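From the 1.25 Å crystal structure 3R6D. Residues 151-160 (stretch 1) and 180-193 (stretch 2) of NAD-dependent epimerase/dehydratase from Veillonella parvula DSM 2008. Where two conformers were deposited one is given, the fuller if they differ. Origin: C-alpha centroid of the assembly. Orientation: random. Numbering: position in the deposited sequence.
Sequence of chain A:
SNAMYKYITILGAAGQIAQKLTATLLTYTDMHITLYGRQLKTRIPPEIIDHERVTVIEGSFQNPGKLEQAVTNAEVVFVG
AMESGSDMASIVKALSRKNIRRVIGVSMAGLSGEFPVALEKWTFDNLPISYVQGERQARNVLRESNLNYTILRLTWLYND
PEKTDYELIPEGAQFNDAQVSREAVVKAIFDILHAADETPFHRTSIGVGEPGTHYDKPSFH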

# COMPACT_ATOMS: atom_id res chain seq x y z
N ILE A 151 3.45 -4.40 5.75
CA ILE A 151 3.01 -4.87 4.44
C ILE A 151 1.54 -5.19 4.55
O ILE A 151 1.12 -5.86 5.50
N LEU A 152 0.73 -4.71 3.59
CA LEU A 152 -0.69 -5.06 3.51
C LEU A 152 -0.87 -6.05 2.39
O LEU A 152 -0.65 -5.72 1.22
N ARG A 153 -1.20 -7.29 2.73
CA ARG A 153 -1.43 -8.34 1.74
C ARG A 153 -2.88 -8.29 1.28
O ARG A 153 -3.77 -8.68 2.02
N LEU A 154 -3.10 -7.75 0.07
CA LEU A 154 -4.47 -7.53 -0.40
C LEU A 154 -4.94 -8.69 -1.21
O LEU A 154 -4.21 -9.18 -2.08
N THR A 155 -6.19 -9.11 -0.96
CA THR A 155 -6.88 -10.05 -1.84
C THR A 155 -7.43 -9.26 -3.07
O THR A 155 -7.02 -8.13 -3.29
N TRP A 156 -8.28 -9.90 -3.88
CA TRP A 156 -8.64 -9.32 -5.18
C TRP A 156 -9.49 -8.06 -5.04
O TRP A 156 -10.47 -8.07 -4.31
N LEU A 157 -9.10 -7.01 -5.74
CA LEU A 157 -9.68 -5.68 -5.51
C LEU A 157 -10.85 -5.36 -6.43
O LEU A 157 -10.93 -5.80 -7.56
N TYR A 158 -11.77 -4.54 -5.92
CA TYR A 158 -12.83 -3.98 -6.73
C TYR A 158 -13.22 -2.64 -6.08
O TYR A 158 -12.76 -2.32 -4.98
N ASN A 159 -14.07 -1.89 -6.77
CA ASN A 159 -14.53 -0.60 -6.28
C ASN A 159 -15.98 -0.63 -5.91
O ASN A 159 -16.82 -1.02 -6.73
N ASP A 160 -16.30 -0.16 -4.71
CA ASP A 160 -17.70 -0.02 -4.29
C ASP A 160 -17.74 0.86 -3.05
O ASP A 160 -17.33 0.40 -1.97
N VAL A 180 -11.80 -7.75 -1.67
CA VAL A 180 -11.90 -6.62 -0.75
C VAL A 180 -12.01 -5.36 -1.63
O VAL A 180 -11.40 -5.28 -2.70
N SER A 181 -12.79 -4.40 -1.18
CA SER A 181 -12.91 -3.15 -1.94
C SER A 181 -11.72 -2.23 -1.69
O SER A 181 -11.10 -2.23 -0.62
N ARG A 182 -11.42 -1.39 -2.68
CA ARG A 182 -10.38 -0.39 -2.49
C ARG A 182 -10.77 0.58 -1.37
O ARG A 182 -9.91 1.04 -0.61
N GLU A 183 -12.06 0.88 -1.26
CA GLU A 183 -12.53 1.76 -0.18
C GLU A 183 -12.29 1.17 1.21
O GLU A 183 -11.88 1.91 2.13
N ALA A 184 -12.50 -0.15 1.36
CA ALA A 184 -12.21 -0.82 2.63
C ALA A 184 -10.72 -0.80 2.94
O ALA A 184 -10.32 -0.57 4.09
N VAL A 185 -9.88 -1.03 1.93
CA VAL A 185 -8.44 -0.99 2.15
C VAL A 185 -8.01 0.41 2.62
O VAL A 185 -7.18 0.56 3.54
N VAL A 186 -8.56 1.44 1.97
CA VAL A 186 -8.24 2.80 2.37
C VAL A 186 -8.62 3.10 3.82
O VAL A 186 -7.87 3.75 4.54
N LYS A 187 -9.79 2.62 4.25
CA LYS A 187 -10.19 2.75 5.66
C LYS A 187 -9.18 2.06 6.59
O LYS A 187 -8.81 2.62 7.64
N ALA A 188 -8.72 0.87 6.20
CA ALA A 188 -7.72 0.19 7.03
C ALA A 188 -6.41 1.01 7.12
O ALA A 188 -5.85 1.15 8.21
N ILE A 189 -5.96 1.57 6.00
CA ILE A 189 -4.74 2.40 6.02
C ILE A 189 -4.94 3.62 6.92
O ILE A 189 -4.11 3.96 7.76
N PHE A 190 -6.10 4.28 6.77
CA PHE A 190 -6.44 5.42 7.62
C PHE A 190 -6.34 5.01 9.09
O PHE A 190 -5.76 5.72 9.92
N ASP A 191 -6.95 3.87 9.42
CA ASP A 191 -7.00 3.42 10.82
C ASP A 191 -5.58 3.14 11.34
O ASP A 191 -5.26 3.51 12.47
N ILE A 192 -4.71 2.55 10.50
CA ILE A 192 -3.34 2.33 10.92
C ILE A 192 -2.62 3.64 11.24
O ILE A 192 -1.85 3.74 12.21
N LEU A 193 -2.86 4.65 10.40
CA LEU A 193 -2.24 5.97 10.59
C LEU A 193 -2.74 6.73 11.81
O LEU A 193 -2.15 7.72 12.21

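A strand that runs straight into a helix must change the way it holds its neighbour, passing from backbone pairing to side-chain packing within a few residues. Residues 180-193 of this epimerase/dehydratase make that change against residues 151-160, and the two stretches together bury 743 Å² of surface.

Val180 is still sheet. It pairs in parallel with Leu157, its N donating to Trp156 O at 3.0 Å, while Tyr158 N returns a weak bond to Val180 O at 3.3 Å. Its side chain, in the p rotamer, lies on the same face of the sheet as that of Leu157 (m, t), and its CG1 meets Leu157 CD2 and Thr155 CG2, each at 3.8 Å. Thr155, a t rotamer, thus offers its methyl group here, while its hydroxyl is satisfied elsewhere in the structure.

Ser181 pairs with Tyr158, and both side chains occupy the other face. The Tyr158 ring (chi1 70°, p) turns back so that Ser181 CA sits over one of its faces, with Tyr158 CE2 4.2 Å from Ser181 CB; the phenol OH is bonded elsewhere in the structure. Ser181 is also the N-cap of the helix. In the p rotamer its OG accepts from Ala184 N at 2.9 Å, satisfying an amide that has no carbonyl one turn earlier within the helix.

At Arg182 the strand's last carbonyl is used by the helix: Arg182 N donates to Tyr158 O at 2.8 Å. The CA-to-CB bond points sideways relative to stretch 1, but the extended m, t, t course brings the guanidinium back to it. Leu157 CB lies over one face of that group, 3.8 Å from Arg182 CZ, and Asn159 OD1 approaches its edge to accept from Arg182 NH1 at 2.9 Å. Flat face to aliphatic carbon and N-H edge to oxygen is a natural division for a guanidinium. Asn159 (chi1 m) starts away from the helix and reaches it by its amide end.

Glu183 points toward stretch 1 and, with chi1 m and chi2 off the usual wells at 91°, curls so that its OE1 receives the backbone Asp160 N at 2.9 Å. A carboxylate thereby holds the main chain just beyond the strand.

From here the contact becomes apolar. Ala184 makes no contact across the interface. Val185, a t rotamer pointing toward stretch 1, places CG1 3.9 Å from Leu154 CD2; its CG2 lies equally near that atom and also 4.1 Å from Leu157 CD2, so the valine packs against both leucines. Val186 and Lys187 are out of reach. The CA-to-CB bond of Ala188 points toward stretch 1, but the residue makes no contact with it. Ile189 (m, t) starts sideways and bends in, its CG1 3.6 Å from Leu152 CD1. Phe190 and Asp191 are again out of reach, and Ile192 (m, t) closes the series with CD1 4.0 Å from Leu152 CD2. Leu152 (m, t) therefore lies against two residues of the helix, which runs nearly antiparallel to strand 151-154.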

# COMPACT_ATOMS: atom_id res chain seq x y z
CB ILE A 151 3.84 -6.08 3.99
CG1 ILE A 151 5.31 -5.66 3.74
CG2 ILE A 151 3.19 -6.75 2.77
CD1 ILE A 151 6.25 -6.83 3.63
CB LEU A 152 -1.54 -3.78 3.30
CG LEU A 152 -1.36 -2.73 4.43
CD1 LEU A 152 -2.19 -1.51 4.04
CD2 LEU A 152 -1.75 -3.29 5.76
CB ARG A 153 -1.11 -9.72 2.32
CG ARG A 153 0.37 -9.94 2.61
CD ARG A 153 0.63 -11.24 3.33
NE ARG A 153 0.28 -11.16 4.74
CZ ARG A 153 -0.63 -11.92 5.37
NH1 ARG A 153 -1.45 -12.72 4.67
NH2 ARG A 153 -0.76 -11.83 6.69
CB LEU A 154 -4.58 -6.25 -1.22
CG LEU A 154 -4.01 -4.98 -0.56
CD1 LEU A 154 -4.36 -3.77 -1.40
CD2 LEU A 154 -4.56 -4.80 0.87
CB THR A 155 -7.88 -10.86 -1.06
OG1 THR A 155 -8.43 -11.88 -1.92
CG2 THR A 155 -9.00 -10.01 -0.44
CB TRP A 156 -9.39 -10.39 -5.99
CG TRP A 156 -8.42 -11.44 -6.52
CD1 TRP A 156 -8.03 -12.61 -5.91
CD2 TRP A 156 -7.65 -11.33 -7.71
NE1 TRP A 156 -7.08 -13.25 -6.67
CE2 TRP A 156 -6.82 -12.48 -7.78
CE3 TRP A 156 -7.59 -10.38 -8.74
CZ2 TRP A 156 -5.95 -12.70 -8.87
CZ3 TRP A 156 -6.73 -10.60 -9.82
CH2 TRP A 156 -5.92 -11.76 -9.88
CB LEU A 157 -8.63 -4.60 -5.72
CG LEU A 157 -7.47 -4.64 -4.74
CD1 LEU A 157 -6.33 -3.71 -5.19
CD2 LEU A 157 -7.95 -4.23 -3.33
CB TYR A 158 -13.99 -4.97 -6.87
CG TYR A 158 -14.81 -5.21 -5.62
CD1 TYR A 158 -16.09 -4.69 -5.50
CD2 TYR A 158 -14.30 -5.96 -4.54
CE1 TYR A 158 -16.86 -4.90 -4.37
CE2 TYR A 158 -15.07 -6.18 -3.39
CZ TYR A 158 -16.36 -5.66 -3.32
OH TYR A 158 -17.14 -5.90 -2.20
CB ASN A 159 -14.32 0.49 -7.33
CG ASN A 159 -12.86 0.69 -7.66
OD1 ASN A 159 -12.00 0.56 -6.79
ND2 ASN A 159 -12.56 1.02 -8.90
CB ASP A 160 -18.30 -1.39 -4.01
CG ASP A 160 -19.76 -1.32 -3.70
OD1 ASP A 160 -20.22 -0.21 -3.39
OD2 ASP A 160 -20.43 -2.37 -3.76
CB VAL A 180 -10.69 -6.57 0.23
CG1 VAL A 180 -9.41 -6.24 -0.50
CG2 VAL A 180 -10.94 -5.55 1.34
CB SER A 181 -14.21 -2.42 -1.66
OG SER A 181 -14.12 -1.75 -0.41
CB ARG A 182 -10.05 0.35 -3.80
CG ARG A 182 -9.41 -0.56 -4.85
CD ARG A 182 -8.87 0.19 -6.03
NE ARG A 182 -8.21 -0.69 -6.99
CZ ARG A 182 -8.86 -1.45 -7.87
NH1 ARG A 182 -10.18 -1.45 -7.92
NH2 ARG A 182 -8.16 -2.24 -8.70
CB GLU A 183 -14.01 2.11 -0.42
CG GLU A 183 -14.28 2.99 -1.64
CD GLU A 183 -14.56 2.22 -2.93
OE1 GLU A 183 -14.25 1.00 -3.03
OE2 GLU A 183 -15.10 2.86 -3.87
CB ALA A 184 -12.75 -2.24 2.62
CB VAL A 185 -7.66 -1.43 0.90
CG1 VAL A 185 -6.13 -1.26 1.14
CG2 VAL A 185 -7.97 -2.87 0.53
CB VAL A 186 -8.83 3.81 1.39
CG1 VAL A 186 -8.75 5.24 1.96
CG2 VAL A 186 -8.05 3.73 0.05
CB LYS A 187 -11.59 2.19 5.91
CG LYS A 187 -12.72 3.08 5.41
CD LYS A 187 -12.95 4.25 6.34
CE LYS A 187 -14.09 5.14 5.84
NZ LYS A 187 -15.41 4.45 5.80
CB ALA A 188 -7.43 -1.22 6.49
CB ILE A 189 -4.29 2.82 4.61
CG1 ILE A 189 -3.99 1.58 3.74
CG2 ILE A 189 -3.13 3.77 4.68
CD1 ILE A 189 -4.08 1.89 2.27
CB PHE A 190 -7.85 5.88 7.25
CG PHE A 190 -8.35 7.04 8.07
CD1 PHE A 190 -8.24 8.34 7.61
CD2 PHE A 190 -8.94 6.81 9.30
CE1 PHE A 190 -8.74 9.42 8.37
CE2 PHE A 190 -9.41 7.87 10.08
CZ PHE A 190 -9.31 9.17 9.60
CB ASP A 191 -7.88 2.19 10.95
CG ASP A 191 -9.35 2.50 10.75
OD1 ASP A 191 -9.73 3.69 10.84
OD2 ASP A 191 -10.16 1.57 10.51
CB ILE A 192 -2.62 1.50 9.85
CG1 ILE A 192 -3.20 0.08 9.83
CG2 ILE A 192 -1.12 1.46 10.09
CD1 ILE A 192 -2.78 -0.76 8.64
CB LEU A 193 -2.43 6.83 9.33
CG LEU A 193 -1.65 6.38 8.09
CD1 LEU A 193 -2.20 7.04 6.83
CD2 LEU A 193 -0.15 6.62 8.27